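Glutamine synthetase (PDB 4BAX) belongs to the glutamine synthetase family, joining an N-terminal beta-Grasp domain to a larger catalytic domain, and is modelled as an assembly of ten chains. Local coordinates at residues Glu7-Ile11 against Leu37-Phe42; Thr216-Lys220 against Pro317-Val321; His279-Pro283 against Arg294-Val298; Asp245-Thr249 against Lys340-Val344; Asp262-Tyr267 against Val325-Leu330. All coordinates share one frame; numbering follows the deposited sequence.

Interaction 1: residues Glu7-Ile11 against Leu37-Phe42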
# COMPACT_ATOMS: atom_id res chain seq x y z
N GLU A 7 -23.04 34.89 -2.87
CA GLU A 7 -22.28 34.35 -1.74
C GLU A 7 -21.96 35.45 -0.73
O GLU A 7 -21.13 36.33 -0.99
CB GLU A 7 -20.99 33.70 -2.22
CG GLU A 7 -20.27 32.85 -1.16
CD GLU A 7 -20.93 31.50 -0.88
OE1 GLU A 7 -21.91 31.14 -1.56
OE2 GLU A 7 -20.47 30.80 0.04
N TYR A 8 -22.61 35.37 0.42
CA TYR A 8 -22.44 36.37 1.46
C TYR A 8 -21.27 35.96 2.33
O TYR A 8 -21.26 34.87 2.91
CB TYR A 8 -23.70 36.50 2.31
CG TYR A 8 -24.77 37.39 1.73
CD1 TYR A 8 -25.20 37.23 0.41
CD2 TYR A 8 -25.38 38.38 2.49
CE1 TYR A 8 -26.21 38.03 -0.12
CE2 TYR A 8 -26.39 39.20 1.96
CZ TYR A 8 -26.80 39.02 0.65
OH TYR A 8 -27.80 39.83 0.13
N ILE A 9 -20.28 36.83 2.38
CA ILE A 9 -19.03 36.58 3.05
C ILE A 9 -18.87 37.58 4.18
O ILE A 9 -19.15 38.78 3.99
CB ILE A 9 -17.83 36.66 2.04
CG1 ILE A 9 -17.94 35.53 1.01
CG2 ILE A 9 -16.47 36.60 2.73
CD1 ILE A 9 -17.27 35.80 -0.37
N TRP A 10 -18.47 37.11 5.35
CA TRP A 10 -18.22 38.04 6.43
C TRP A 10 -17.06 37.57 7.30
O TRP A 10 -16.55 36.47 7.09
CB TRP A 10 -19.48 38.33 7.25
CG TRP A 10 -19.93 37.21 8.17
CD1 TRP A 10 -19.67 37.10 9.51
CD2 TRP A 10 -20.73 36.06 7.83
NE1 TRP A 10 -20.25 35.95 10.02
CE2 TRP A 10 -20.91 35.30 9.01
CE3 TRP A 10 -21.30 35.60 6.64
CZ2 TRP A 10 -21.64 34.11 9.03
CZ3 TRP A 10 -22.03 34.41 6.66
CH2 TRP A 10 -22.20 33.68 7.86
N ILE A 11 -16.62 38.43 8.22
CA ILE A 11 -15.55 38.13 9.16
C ILE A 11 -16.17 37.97 10.55
O ILE A 11 -16.99 38.78 10.97
CB ILE A 11 -14.50 39.23 9.15
CG1 ILE A 11 -13.73 39.18 7.84
CG2 ILE A 11 -13.51 39.07 10.30
CD1 ILE A 11 -13.92 40.40 7.00
N LEU A 37 -29.23 44.77 -3.02
CA LEU A 37 -28.97 43.52 -2.33
C LEU A 37 -29.51 43.53 -0.93
O LEU A 37 -29.22 44.43 -0.15
CB LEU A 37 -27.47 43.22 -2.30
CG LEU A 37 -26.87 42.88 -3.65
CD1 LEU A 37 -25.36 42.90 -3.53
CD2 LEU A 37 -27.36 41.49 -4.10
N PRO A 38 -30.29 42.49 -0.61
CA PRO A 38 -30.93 42.42 0.70
C PRO A 38 -29.89 42.27 1.82
O PRO A 38 -28.87 41.60 1.63
CB PRO A 38 -31.82 41.17 0.60
CG PRO A 38 -31.34 40.41 -0.61
CD PRO A 38 -30.74 41.44 -1.53
N VAL A 39 -30.17 42.89 2.97
CA VAL A 39 -29.40 42.62 4.18
C VAL A 39 -29.86 41.28 4.67
O VAL A 39 -30.96 40.83 4.32
CB VAL A 39 -29.54 43.70 5.27
CG1 VAL A 39 -29.51 45.10 4.66
CG2 VAL A 39 -30.82 43.48 6.09
N TRP A 40 -29.00 40.61 5.42
CA TRP A 40 -29.29 39.25 5.86
C TRP A 40 -28.86 39.05 7.31
O TRP A 40 -28.37 39.96 7.96
CB TRP A 40 -28.57 38.26 4.94
CG TRP A 40 -29.20 36.92 4.85
CD1 TRP A 40 -30.39 36.52 5.41
CD2 TRP A 40 -28.70 35.79 4.12
NE1 TRP A 40 -30.65 35.21 5.09
CE2 TRP A 40 -29.63 34.74 4.30
CE3 TRP A 40 -27.57 35.57 3.35
CZ2 TRP A 40 -29.44 33.48 3.72
CZ3 TRP A 40 -27.38 34.31 2.79
CH2 TRP A 40 -28.32 33.29 2.98
N GLY A 41 -29.01 37.84 7.81
CA GLY A 41 -28.67 37.59 9.18
C GLY A 41 -28.11 36.19 9.34
O GLY A 41 -28.14 35.39 8.40
N PHE A 42 -27.58 35.91 10.52
CA PHE A 42 -27.11 34.59 10.84
C PHE A 42 -27.10 34.41 12.34
O PHE A 42 -27.34 35.35 13.11
CB PHE A 42 -25.73 34.32 10.25
CG PHE A 42 -24.66 35.17 10.81
CD1 PHE A 42 -24.39 36.42 10.27
CD2 PHE A 42 -23.92 34.73 11.90
CE1 PHE A 42 -23.39 37.23 10.80
CE2 PHE A 42 -22.92 35.53 12.44
CZ PHE A 42 -22.66 36.78 11.88
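Tyr8 meets the 37-42 segment in two ways at once: its ring face takes the edge of Trp40, and its hydroxyl reaches past that to the backbone of Pro38. The first is a T-shaped pair, with the six-membered ring of Trp40 at 84° to the tyrosine ring. Trp40 CE3 stands 3.6 Å above the Tyr8 plane, off-centre, and the ring centroids are 5.1 Å apart. The second is a hydrogen bond, Tyr8 OH donating over 2.6 Å to Pro38 O. That oxygen lies near the plane of the Tyr8 ring, and the hydroxyl approaches it on a lone pair in the carbonyl plane, at a C=O...O angle of 144°. With both ring edge and ring face engaged, the rotation of the tyrosine ring should be restricted.

Two residues on, Trp10 and Phe42 lie in an offset stack. The Phe42 ring covers the five-membered ring of Trp10 at a centroid distance of 4.2 Å, the planes only 27° apart, while Trp10 CZ2 rides over the centre of the phenyl ring. Trp10 NE1 has a weak hydrogen bond to Gln49.

In the five-stranded sheet, strands 75-82 and 56-66 run between 3-11 and 40-43, so the sheet must curl to bring these aromatics together. Leu59 of strand 56-66 touches Trp10, Trp40 and Phe42, and Lys23 and Lys25 of strand 20-28 make cation-pi contacts with Trp40.

Interaction 2: residues Thr216-Lys220 against Pro317-Val321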
# COMPACT_ATOMS: atom_id res chain seq x y z
N THR A 216 -2.35 28.99 4.74
CA THR A 216 -2.32 29.59 6.06
C THR A 216 -1.68 30.97 6.03
O THR A 216 -0.76 31.20 5.24
CB THR A 216 -1.65 28.67 7.12
OG1 THR A 216 -1.91 29.20 8.43
CG2 THR A 216 -0.16 28.65 6.91
N LEU A 217 -2.21 31.87 6.85
CA LEU A 217 -1.65 33.21 6.99
C LEU A 217 -0.89 33.28 8.31
O LEU A 217 -0.61 34.37 8.81
CB LEU A 217 -2.74 34.29 6.92
CG LEU A 217 -3.49 34.41 5.59
CD1 LEU A 217 -4.38 35.70 5.49
CD2 LEU A 217 -2.51 34.31 4.43
N ASP A 218 -0.55 32.11 8.86
CA ASP A 218 0.28 32.02 10.06
C ASP A 218 1.62 32.68 9.75
O ASP A 218 2.23 32.41 8.72
CB ASP A 218 0.47 30.55 10.51
CG ASP A 218 -0.76 29.97 11.26
OD1 ASP A 218 -1.70 30.75 11.55
OD2 ASP A 218 -0.79 28.75 11.55
N PRO A 219 2.07 33.58 10.64
CA PRO A 219 3.28 34.40 10.46
C PRO A 219 4.58 33.61 10.47
O PRO A 219 5.53 34.01 9.80
CB PRO A 219 3.23 35.37 11.66
CG PRO A 219 2.37 34.70 12.65
CD PRO A 219 1.37 33.87 11.89
N LYS A 220 4.62 32.52 11.24
CA LYS A 220 5.78 31.65 11.28
C LYS A 220 5.36 30.17 11.25
O LYS A 220 5.45 29.47 12.25
CB LYS A 220 6.60 31.95 12.55
CG LYS A 220 8.01 31.35 12.61
CD LYS A 220 9.00 32.17 11.79
CE LYS A 220 10.45 31.72 12.03
NZ LYS A 220 11.37 32.08 10.91
N PRO A 317 3.66 44.40 9.49
CA PRO A 317 2.44 43.58 9.64
C PRO A 317 2.58 42.10 9.23
O PRO A 317 3.24 41.74 8.24
CB PRO A 317 1.40 44.30 8.76
CG PRO A 317 1.95 45.69 8.55
CD PRO A 317 3.46 45.52 8.54
N ASN A 318 1.97 41.23 10.04
CA ASN A 318 1.95 39.80 9.77
C ASN A 318 1.04 39.47 8.61
O ASN A 318 0.16 40.27 8.28
CB ASN A 318 1.42 39.06 10.98
CG ASN A 318 2.47 38.83 12.03
OD1 ASN A 318 3.63 39.29 11.92
ND2 ASN A 318 2.08 38.09 13.06
N ALA A 319 1.21 38.29 8.02
CA ALA A 319 0.31 37.81 6.98
C ALA A 319 -1.11 37.63 7.51
O ALA A 319 -2.07 37.65 6.73
CB ALA A 319 0.81 36.50 6.38
N ASN A 320 -1.25 37.47 8.84
CA ASN A 320 -2.58 37.30 9.44
C ASN A 320 -3.17 38.60 9.99
O ASN A 320 -4.12 38.56 10.77
CB ASN A 320 -2.58 36.18 10.50
CG ASN A 320 -1.74 36.53 11.72
OD1 ASN A 320 -1.02 37.54 11.72
ND2 ASN A 320 -1.78 35.67 12.73
N VAL A 321 -2.62 39.75 9.61
CA VAL A 321 -3.20 41.03 10.03
C VAL A 321 -4.57 41.25 9.39
O VAL A 321 -4.82 40.82 8.27
CB VAL A 321 -2.26 42.21 9.68
CG1 VAL A 321 -2.19 42.45 8.17
CG2 VAL A 321 -2.68 43.47 10.45
O HOH W 1 -3.41 33.09 11.81
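Leu217 O and the backbone N of Asn320 sit 3.2 Å apart without forming a hydrogen bond, since the geometry is poor. A water joins the two loops close by, donating to Asp218 OD1 and accepting from Asn320 ND2. That amide nitrogen is also bonded to Ala269 O.

The rest is packing of aliphatic groups on polar ones. The Leu217 side chain runs alongside the Ala319 carbonyl, with CD1 3.3 Å from Ala319 O, an oxygen already taken by Gln115 of strand 110-121. From the other loop, the Ala319 methyl CB comes to 3.5 Å from Leu217 O. Pro219 lays CB and CG against the amide of Asn318, CB lying 3.3 Å from Asn318 ND2, while its CD touches Asn320 ND2.

Both asparagines are tied down. Asn318 OD1 is bound by Arg274 of helix 271-274, and Asn318 ND2 gives a weak hydrogen bond of 3.4 Å to Asn320 OD1. With Asn320 CG between the backbone N and the carbonyl carbon (chi1 66°), its amide lies back toward Asn318.

Two classic loop motifs thus meet inside the catalytic domain: an ST turn, in which Thr216 OG1 accepts from Asp218 N, and the type I beta turn from Asn318 to Val321, leading into helix 323-341.

Interaction 3: residues His279-Pro283 against Arg294-Val298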
# COMPACT_ATOMS: atom_id res chain seq x y z
N HIS A 279 16.68 37.69 11.56
CA HIS A 279 16.29 37.83 10.16
C HIS A 279 15.23 38.88 10.00
O HIS A 279 15.05 39.74 10.87
CB HIS A 279 15.80 36.51 9.57
CG HIS A 279 16.83 35.42 9.64
ND1 HIS A 279 16.60 34.22 10.28
CD2 HIS A 279 18.12 35.40 9.25
CE1 HIS A 279 17.69 33.49 10.23
NE2 HIS A 279 18.63 34.18 9.61
N GLU A 280 14.51 38.81 8.88
CA GLU A 280 13.42 39.74 8.65
C GLU A 280 12.33 39.68 9.72
O GLU A 280 11.87 38.61 10.14
CB GLU A 280 12.83 39.51 7.25
CG GLU A 280 13.87 39.49 6.16
CD GLU A 280 14.32 40.88 5.81
OE1 GLU A 280 13.68 41.83 6.31
OE2 GLU A 280 15.30 41.03 5.04
N THR A 281 11.95 40.87 10.17
CA THR A 281 12.56 42.11 9.67
C THR A 281 13.42 42.66 10.80
O THR A 281 14.63 42.38 10.89
CB THR A 281 11.49 43.15 9.23
OG1 THR A 281 10.36 42.50 8.63
CG2 THR A 281 12.06 44.10 8.22
N ALA A 282 12.79 43.45 11.66
CA ALA A 282 13.44 44.09 12.80
C ALA A 282 12.74 43.42 13.97
O ALA A 282 11.71 42.77 13.77
CB ALA A 282 13.14 45.58 12.79
N PRO A 283 13.28 43.57 15.20
CA PRO A 283 12.56 42.92 16.30
C PRO A 283 11.23 43.62 16.48
O PRO A 283 11.15 44.82 16.22
CB PRO A 283 13.48 43.14 17.50
CG PRO A 283 14.33 44.31 17.12
CD PRO A 283 14.53 44.20 15.65
N ARG A 294 16.20 46.80 4.49
CA ARG A 294 15.29 45.68 4.62
C ARG A 294 15.25 45.18 6.06
O ARG A 294 14.39 44.38 6.41
CB ARG A 294 15.67 44.56 3.66
CG ARG A 294 15.46 44.86 2.19
CD ARG A 294 15.89 43.63 1.38
NE ARG A 294 16.84 43.93 0.30
CZ ARG A 294 18.12 44.27 0.48
NH1 ARG A 294 18.63 44.42 1.70
NH2 ARG A 294 18.90 44.51 -0.58
N GLY A 295 16.19 45.64 6.89
CA GLY A 295 16.21 45.29 8.31
C GLY A 295 15.42 46.25 9.20
O GLY A 295 15.18 45.97 10.37
N ALA A 296 15.01 47.38 8.63
CA ALA A 296 14.21 48.37 9.35
C ALA A 296 12.71 47.99 9.53
O ALA A 296 12.18 47.14 8.82
CB ALA A 296 14.33 49.72 8.66
N SER A 297 12.06 48.62 10.50
CA SER A 297 10.61 48.43 10.68
C SER A 297 9.85 48.98 9.44
O SER A 297 8.92 48.36 8.90
CB SER A 297 10.13 49.15 11.95
OG SER A 297 10.68 48.60 13.13
N VAL A 298 10.29 50.15 8.99
CA VAL A 298 9.72 50.77 7.82
C VAL A 298 10.83 51.09 6.82
O VAL A 298 11.87 51.65 7.17
CB VAL A 298 8.99 52.07 8.20
CG1 VAL A 298 8.83 53.00 7.01
CG2 VAL A 298 7.67 51.74 8.85
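Thr281 CG2 and Ala282 CB make the buried part of this contact, two methyls set against a row of backbone carbonyls. Thr281 CG2 lies between two of them, 3.0 Å from Arg294 O and 3.1 Å from Ala296 O. It gets there because the methyl is anti to the backbone N, which leaves OG1 turned elsewhere, toward a weak hydrogen bond with Arg315 O. Ala282 CB points at the 294-298 loop and rests 3.2 Å from Gly295 O, with Ser297 OG farther off at 3.9 Å. The peptide between Glu280 and Thr281 is modelled cis, which is doubtful at this resolution.

The solvent side is formed by Gly295, which is exposed, and Glu280, which is partly so. The glutamate nevertheless comes close: its chain folds back at chi2 (-78°) and puts OE1 2.6 Å from Arg294 O. OE1 also has a long, weak ion pair with Arg315. No salt bridge joins Glu280 to Arg294, OE2 staying 5.8 Å from Arg294 NE. The arginine, itself buried, bends at chi3 and leads away, its guanidinium forming a salt bridge with Asp43 of a third subunit.

The two loops flank strand 289-291, one leading into it and the other carrying the chain on to strand 298-300, which pairs with it in parallel. Ser297 ties the second loop to its surroundings, OG bonded to Ser288 N and its backbone to Arg315, just beyond strand 312-314.

Interaction 4: residues Asp245-Thr249 against Lys340-Val344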
# COMPACT_ATOMS: atom_id res chain seq x y z
N ASP A 245 9.46 65.71 2.14
CA ASP A 245 9.33 66.15 3.52
C ASP A 245 8.18 65.41 4.21
O ASP A 245 8.28 65.01 5.38
CB ASP A 245 9.13 67.67 3.58
CG ASP A 245 10.46 68.43 3.51
OD1 ASP A 245 11.53 67.81 3.72
OD2 ASP A 245 10.43 69.66 3.26
N ALA A 246 7.10 65.22 3.46
CA ALA A 246 5.94 64.49 3.94
C ALA A 246 6.30 63.02 4.20
O ALA A 246 5.82 62.43 5.17
CB ALA A 246 4.79 64.60 2.94
N ILE A 247 7.17 62.46 3.37
CA ILE A 247 7.64 61.08 3.52
C ILE A 247 8.38 60.89 4.83
O ILE A 247 8.12 59.94 5.57
CB ILE A 247 8.58 60.68 2.35
CG1 ILE A 247 7.84 60.63 1.01
CG2 ILE A 247 9.26 59.34 2.63
CD1 ILE A 247 7.32 59.27 0.63
N ILE A 248 9.28 61.82 5.15
CA ILE A 248 10.01 61.77 6.41
C ILE A 248 9.09 61.93 7.60
O ILE A 248 9.24 61.23 8.60
CB ILE A 248 11.15 62.81 6.45
CG1 ILE A 248 12.10 62.57 5.28
CG2 ILE A 248 11.94 62.72 7.75
CD1 ILE A 248 12.59 61.12 5.19
N THR A 249 8.11 62.83 7.50
CA THR A 249 7.17 63.05 8.59
C THR A 249 6.37 61.78 8.88
O THR A 249 6.23 61.37 10.05
CB THR A 249 6.16 64.19 8.26
OG1 THR A 249 6.86 65.36 7.81
CG2 THR A 249 5.30 64.55 9.47
N LYS A 340 -0.69 68.01 11.37
CA LYS A 340 -0.01 68.89 12.30
C LYS A 340 1.15 69.59 11.61
O LYS A 340 1.34 70.79 11.80
CB LYS A 340 0.51 68.10 13.50
CG LYS A 340 -0.62 67.56 14.35
CD LYS A 340 -0.09 66.76 15.54
CE LYS A 340 -1.24 66.24 16.40
NZ LYS A 340 -1.95 67.36 17.11
N ALA A 341 1.87 68.87 10.77
CA ALA A 341 3.02 69.42 10.06
C ALA A 341 2.62 70.35 8.90
O ALA A 341 3.45 71.06 8.35
CB ALA A 341 3.91 68.29 9.54
N GLY A 342 1.33 70.35 8.54
CA GLY A 342 0.89 71.20 7.44
C GLY A 342 1.18 70.57 6.10
O GLY A 342 1.03 71.21 5.05
N GLN A 343 1.61 69.31 6.11
CA GLN A 343 1.99 68.64 4.89
C GLN A 343 0.83 67.82 4.33
O GLN A 343 0.91 66.59 4.23
CB GLN A 343 3.22 67.78 5.15
CG GLN A 343 4.46 68.61 5.42
CD GLN A 343 5.52 67.83 6.15
OE1 GLN A 343 5.25 66.78 6.74
NE2 GLN A 343 6.75 68.33 6.11
N VAL A 344 -0.23 68.53 3.97
CA VAL A 344 -1.47 67.92 3.49
C VAL A 344 -1.77 68.45 2.10
O VAL A 344 -0.85 68.84 1.38
CB VAL A 344 -2.65 68.23 4.43
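Ala246 and Gln343 bring the backbones closest, their CA atoms 5.8 Å apart, and three residues up helix 244-253 Thr249 stands across from Ala341, so the two segments run in opposite senses. Helix 323-341 ends here in a Schellman motif, with Gly342 taking the positive phi (81°), and an inverse gamma turn centred on Gln343 follows. After these turns the Gln343 CB points toward helix 244-253.

Gln343 carries most of the contact. Its side chain is extended beyond CG (chi2 160°) and reaches over the helix surface, the start of it packed on Ala246 at 4.2 Å between the two CB atoms. At the far end the amide lies across the Thr249 side chain. Thr249 OG1 donates to Gln343 OE1; the modelled separation of 2.4 Å is shorter than such bonds normally are, and the exact value is doubtful at this resolution. The other corner of the amide, NE2, passes 3.5 Å from Asp245 CB, while the Asp245 carboxylate itself heads away. Thr249 is shared between two neighbours: with OG1 beside the backbone N (chi1 -50°), the hydroxyl faces the glutamine and CG2 is left to meet Ala341 CB at 4.0 Å.

Leu338 of helix 323-341 touches Ala246, Thr249 and Gln343, adding an apolar neighbour common to all three. The chemistry is that of a surface contact: a neutral amide meets a hydroxyl among small methyl groups, joining Gln343, the next-to-last residue, to helix 244-253. If the short bond is real, it adds a directional polar link to that packing.

Interaction 5: residues Asp262-Tyr267 against Val325-Leu330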
# COMPACT_ATOMS: atom_id res chain seq x y z
N ASP A 262 1.55 50.37 19.75
CA ASP A 262 0.15 50.47 19.36
C ASP A 262 -0.12 49.73 18.05
O ASP A 262 -1.10 48.99 17.93
CB ASP A 262 -0.24 51.94 19.20
CG ASP A 262 -0.48 52.64 20.52
OD1 ASP A 262 -0.55 51.94 21.57
OD2 ASP A 262 -0.61 53.88 20.51
N HIS A 263 0.77 49.93 17.07
CA HIS A 263 0.67 49.22 15.79
C HIS A 263 1.00 47.73 15.95
O HIS A 263 0.24 46.85 15.53
CB HIS A 263 1.58 49.85 14.73
CG HIS A 263 1.11 51.17 14.23
ND1 HIS A 263 0.95 51.44 12.89
CD2 HIS A 263 0.80 52.31 14.89
CE1 HIS A 263 0.53 52.69 12.74
NE2 HIS A 263 0.43 53.24 13.94
N VAL A 264 2.14 47.46 16.57
CA VAL A 264 2.65 46.10 16.64
C VAL A 264 1.69 45.19 17.37
O VAL A 264 1.44 44.04 16.95
CB VAL A 264 4.06 46.07 17.24
CG1 VAL A 264 4.38 44.69 17.83
CG2 VAL A 264 5.12 46.51 16.21
N LYS A 265 1.01 45.72 18.39
CA LYS A 265 0.05 44.83 19.11
C LYS A 265 -1.24 44.59 18.36
O LYS A 265 -2.08 43.80 18.82
CB LYS A 265 -0.29 45.36 20.52
CG LYS A 265 -1.08 46.66 20.54
CD LYS A 265 -1.43 47.08 21.97
CE LYS A 265 -2.05 48.48 22.13
NZ LYS A 265 -2.65 48.35 23.47
N ASN A 266 -1.42 45.24 17.22
CA ASN A 266 -2.58 45.03 16.36
C ASN A 266 -2.21 44.48 15.00
O ASN A 266 -3.05 44.44 14.07
CB ASN A 266 -3.37 46.33 16.18
CG ASN A 266 -4.06 46.77 17.42
OD1 ASN A 266 -5.10 46.23 17.78
ND2 ASN A 266 -3.50 47.76 18.10
N TYR A 267 -0.96 44.05 14.87
CA TYR A 267 -0.41 43.67 13.58
C TYR A 267 -0.44 42.17 13.34
O TYR A 267 0.20 41.67 12.41
CB TYR A 267 1.01 44.20 13.45
CG TYR A 267 1.13 45.54 12.77
CD1 TYR A 267 0.02 46.34 12.53
CD2 TYR A 267 2.37 46.02 12.38
CE1 TYR A 267 0.15 47.58 11.90
CE2 TYR A 267 2.51 47.24 11.74
CZ TYR A 267 1.41 48.03 11.51
OH TYR A 267 1.60 49.25 10.90
N VAL A 325 -7.73 46.95 10.16
CA VAL A 325 -6.95 47.46 11.28
C VAL A 325 -5.63 48.16 10.90
O VAL A 325 -5.38 49.30 11.30
CB VAL A 325 -6.72 46.34 12.33
CG1 VAL A 325 -5.87 46.82 13.49
CG2 VAL A 325 -8.08 45.80 12.81
N VAL A 326 -4.80 47.50 10.09
CA VAL A 326 -3.51 48.08 9.71
C VAL A 326 -3.71 49.37 8.92
O VAL A 326 -3.00 50.36 9.15
CB VAL A 326 -2.58 47.06 8.99
CG1 VAL A 326 -3.23 46.48 7.71
CG2 VAL A 326 -1.23 47.68 8.72
N THR A 327 -4.71 49.37 8.04
CA THR A 327 -5.01 50.58 7.27
C THR A 327 -5.50 51.71 8.20
O THR A 327 -5.03 52.85 8.09
CB THR A 327 -6.07 50.32 6.14
OG1 THR A 327 -7.24 49.69 6.68
CG2 THR A 327 -5.50 49.50 4.98
N ARG A 328 -6.37 51.38 9.16
CA ARG A 328 -6.91 52.40 10.08
C ARG A 328 -5.79 53.05 10.89
O ARG A 328 -5.72 54.29 10.99
CB ARG A 328 -7.94 51.78 11.03
CG ARG A 328 -8.82 52.81 11.77
CD ARG A 328 -8.78 52.69 13.29
NE ARG A 328 -8.92 51.31 13.71
CZ ARG A 328 -8.50 50.83 14.88
NH1 ARG A 328 -7.92 51.64 15.76
NH2 ARG A 328 -8.68 49.55 15.18
N LEU A 329 -4.89 52.21 11.41
CA LEU A 329 -3.80 52.63 12.27
C LEU A 329 -2.80 53.52 11.55
O LEU A 329 -2.33 54.53 12.10
CB LEU A 329 -3.09 51.39 12.83
CG LEU A 329 -3.83 50.58 13.89
CD1 LEU A 329 -3.02 49.36 14.30
CD2 LEU A 329 -4.12 51.47 15.08
N LEU A 330 -2.46 53.13 10.32
CA LEU A 330 -1.52 53.92 9.52
C LEU A 330 -2.11 55.28 9.19
O LEU A 330 -1.41 56.29 9.26
CB LEU A 330 -1.13 53.17 8.25
CG LEU A 330 -0.06 52.11 8.54
CD1 LEU A 330 0.13 51.17 7.34
CD2 LEU A 330 1.25 52.81 8.94
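His263 and Leu329 face each other with CA atoms 6.6 Å apart, where the end of helix 259-264 comes up against helix 323-341; the first segment then leaves its helix through a type I turn from Val264 to Tyr267, which keeps Asn266 and Tyr267 against Val325 and Val326.

Leu329 is the most covered residue. Its CB sits over the face of the His263 imidazole, a CH-pi contact 4.0 Å from the ring centroid and 18° off the normal. Its CD1 meets Asn266 CB at 3.6 Å, where Val325 CG1 also packs. Leu330 meets the imidazole as well, CD2 3.9 Å from His263 CE1, the two side chains crossing at about a right angle. Tyr267 CE1 meets Val326 CG2 at 3.5 Å, and these side chains cross in the same way.

Two side-chain bonds form within 262-267. Asn266 ND2 donates to Asp262 O over 2.7 Å, nearly along the C=O axis and close to its own amide plane, a bond back onto the last turn of the helix. His263 ND1 donates to Tyr267 OH over 3.0 Å, almost straight at 169° and in the imidazole plane.

His263 is therefore gripped at both nitrogens, NE2 being bonded to Thr333 OG1, and the Tyr267 hydroxyl is also hydrogen-bonded to Asp314, which may polarise it. These bonds should restrict the rotation of both rings, while their carbon surfaces pack on the aliphatic side of helix 323-341.

Interactions 2 and 3 are buried loop-to-loop contacts, interactions 1 and 5 are partly buried, and interaction 4 lies at the surface. Helix 323-341 serves both interaction 4, at its carboxyl end, and interaction 5, some way back along it, with centres about 20 Å apart. Interaction 5 also touches interaction 2: Asn318 N is 3.0 Å from Tyr267 O, probably hydrogen-bonded, and Pro317 packs on Tyr267 and Val326. Interaction 1 stands apart in the beta-Grasp domain. Chemistry follows place: aromatic pairs, one T-shaped and one offset, across the beta-Grasp sheet, methyls and amides against carbonyls between loops, aliphatic packing on rings along the helix, and a neutral amide-hydroxyl contact at the surface.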